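PDB 3I18: Lmo2051 protein from Listeria monocytogenes, which is probably an ATP-dependent serine protease of the peptidase S16 (Lon) family, anchored in the membrane and represented here by its PDZ domain. Local coordinates for residues H49-G54 against I72-I77. Residues are numbered along the deposited sequence; the frame is centred on the assembly and turned at random.
Sequences HSKKVG and IKLTAI
Leu74 and Val53 carry the contact by which, in this PDZ domain, the loop between helix 41-49 and strand 56-63 is held against the C-terminal part of strand 66-76. The two segments run about 100° apart where they touch, and the loop meets the strand at an irregular point, around Leu74, where the strand is interrupted. Leu74 points toward the loop. Its chi1 of -64° puts CG anti to its own carbonyl carbon and beside the backbone N. From there CD1 reaches the loop, 3.6 Å from Lys51 CB and 3.9 Å from Lys52 O, and the same buried side chain also touches Val57 and Ile85 of the two flanking strands. Lys51 touches it only through the root of its side chain: the chain bends at chi2, and its end leads away from the strand, where NZ makes a weak hydrogen bond to Tyr47 OH.

Val53 lies against the next part of the strand and spreads both methyls over its backbone. CG1, anti to Val53 N, rests 3.9 Å from Thr75 C and is equally near Ala76 N, whereas CG2 stands 4.2 Å from Ala76 CB, a methyl-to-methyl contact. Thr75 turns its own side chain away from the loop and offers main chain alone. The aliphatic part of Lys73 passes the carbonyl of Gly54, with CE 3.7 Å from Gly54 O. Asp55, which bonds through its backbone to Leu74, also accepts a hydrogen bond from Lys52 N through its carboxylate OD2, linking the loop to the strand pairing. A single hydrogen bond joins the two segments directly: Gly54 N donates to Leu74 O at 2.9 Å, with the nitrogen 45° out of the carbonyl plane.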
loop_
_atom_site.group_PDB
_atom_site.type_symbol
_atom_site.label_atom_id
_atom_site.label_comp_id
_atom_site.label_asym_id
_atom_site.label_seq_id
_atom_site.Cartn_x
_atom_site.Cartn_y
_atom_site.Cartn_z
ATOM N N HIS A 49 -5.075 8.454 -1.995
ATOM C CA HIS A 49 -5.750 9.680 -1.564
ATOM C C HIS A 49 -6.913 10.080 -2.467
ATOM O O HIS A 49 -7.754 10.886 -2.070
ATOM C CB HIS A 49 -4.765 10.849 -1.486
ATOM C CG HIS A 49 -3.772 10.739 -0.370
ATOM N ND1 HIS A 49 -2.957 11.785 0.001
ATOM C CD2 HIS A 49 -3.463 9.711 0.458
ATOM C CE1 HIS A 49 -2.189 11.410 1.009
ATOM N NE2 HIS A 49 -2.478 10.155 1.306
ATOM N N SER A 50 -6.962 9.534 -3.679
ATOM C CA SER A 50 -8.046 9.858 -4.596
ATOM C C SER A 50 -9.258 8.995 -4.279
ATOM O O SER A 50 -10.327 9.147 -4.875
ATOM C CB SER A 50 -7.611 9.641 -6.057
ATOM O OG SER A 50 -7.522 8.265 -6.403
ATOM N N LYS A 51 -9.091 8.078 -3.333
ATOM C CA LYS A 51 -10.183 7.198 -2.944
ATOM C C LYS A 51 -10.844 7.701 -1.666
ATOM O O LYS A 51 -10.537 8.796 -1.187
ATOM C CB LYS A 51 -9.654 5.774 -2.757
ATOM C CG LYS A 51 -8.987 5.237 -4.007
ATOM C CD LYS A 51 -9.931 5.332 -5.206
ATOM C CE LYS A 51 -9.206 5.043 -6.513
ATOM N NZ LYS A 51 -10.146 4.820 -7.659
ATOM N N LYS A 52 -11.754 6.903 -1.119
ATOM C CA LYS A 52 -12.472 7.277 0.096
ATOM C C LYS A 52 -12.297 6.221 1.165
ATOM O O LYS A 52 -12.099 5.044 0.855
ATOM C CB LYS A 52 -13.969 7.418 -0.192
ATOM C CG LYS A 52 -14.333 8.426 -1.262
ATOM C CD LYS A 52 -15.572 7.962 -2.017
ATOM C CE LYS A 52 -16.748 7.702 -1.088
ATOM N NZ LYS A 52 -17.933 7.184 -1.835
ATOM N N VAL A 53 -12.356 6.651 2.424
ATOM C CA VAL A 53 -12.258 5.730 3.545
ATOM C C VAL A 53 -13.391 4.736 3.311
ATOM O O VAL A 53 -14.485 5.134 2.920
ATOM C CB VAL A 53 -12.486 6.465 4.892
ATOM C CG1 VAL A 53 -12.568 5.458 6.039
ATOM C CG2 VAL A 53 -11.356 7.454 5.139
ATOM N N GLY A 54 -13.131 3.450 3.512
ATOM C CA GLY A 54 -14.176 2.464 3.299
ATOM C C GLY A 54 -14.103 1.795 1.941
ATOM O O GLY A 54 -14.708 0.741 1.730
ATOM N N ILE A 72 -7.961 -4.976 0.277
ATOM C CA ILE A 72 -7.769 -4.341 1.570
ATOM C C ILE A 72 -8.693 -3.140 1.634
ATOM O O ILE A 72 -8.767 -2.358 0.694
ATOM C CB ILE A 72 -6.306 -3.898 1.759
ATOM C CG1 ILE A 72 -5.387 -5.116 1.625
ATOM C CG2 ILE A 72 -6.120 -3.268 3.135
ATOM C CD1 ILE A 72 -3.910 -4.795 1.828
ATOM N N LYS A 73 -9.430 -3.021 2.732
ATOM C CA LYS A 73 -10.339 -1.901 2.902
ATOM C C LYS A 73 -9.535 -0.726 3.435
ATOM O O LYS A 73 -8.696 -0.887 4.329
ATOM C CB LYS A 73 -11.467 -2.270 3.873
ATOM C CG LYS A 73 -12.498 -1.171 4.106
ATOM C CD LYS A 73 -13.833 -1.753 4.561
ATOM C CE LYS A 73 -14.480 -2.565 3.442
ATOM N NZ LYS A 73 -15.846 -3.054 3.793
ATOM N N LEU A 74 -9.783 0.452 2.877
ATOM C CA LEU A 74 -9.073 1.654 3.300
ATOM C C LEU A 74 -9.676 2.171 4.591
ATOM O O LEU A 74 -10.885 2.082 4.802
ATOM C CB LEU A 74 -9.173 2.732 2.223
ATOM C CG LEU A 74 -8.510 2.394 0.883
ATOM C CD1 LEU A 74 -8.611 3.590 -0.034
ATOM C CD2 LEU A 74 -7.045 2.032 1.120
ATOM N N THR A 75 -8.824 2.701 5.458
ATOM C CA THR A 75 -9.272 3.243 6.732
ATOM C C THR A 75 -8.772 4.680 6.792
ATOM O O THR A 75 -8.145 5.152 5.849
ATOM C CB THR A 75 -8.699 2.414 7.912
ATOM O OG1 THR A 75 -9.294 2.851 9.142
ATOM C CG2 THR A 75 -7.187 2.558 7.984
ATOM N N ALA A 76 -9.070 5.393 7.870
ATOM C CA ALA A 76 -8.608 6.769 7.996
ATOM C C ALA A 76 -7.204 6.719 8.593
ATOM O O ALA A 76 -6.996 6.052 9.609
ATOM C CB ALA A 76 -9.546 7.550 8.919
ATOM N N ILE A 77 -6.233 7.398 7.980
ATOM C CA ILE A 77 -4.881 7.367 8.538
ATOM C C ILE A 77 -4.474 8.631 9.280
ATOM O O ILE A 77 -3.356 8.722 9.788
ATOM C CB ILE A 77 -3.790 7.013 7.469
ATOM C CG1 ILE A 77 -3.941 7.880 6.221
ATOM C CG2 ILE A 77 -3.850 5.532 7.132
ATOM C CD1 ILE A 77 -3.442 9.303 6.409
#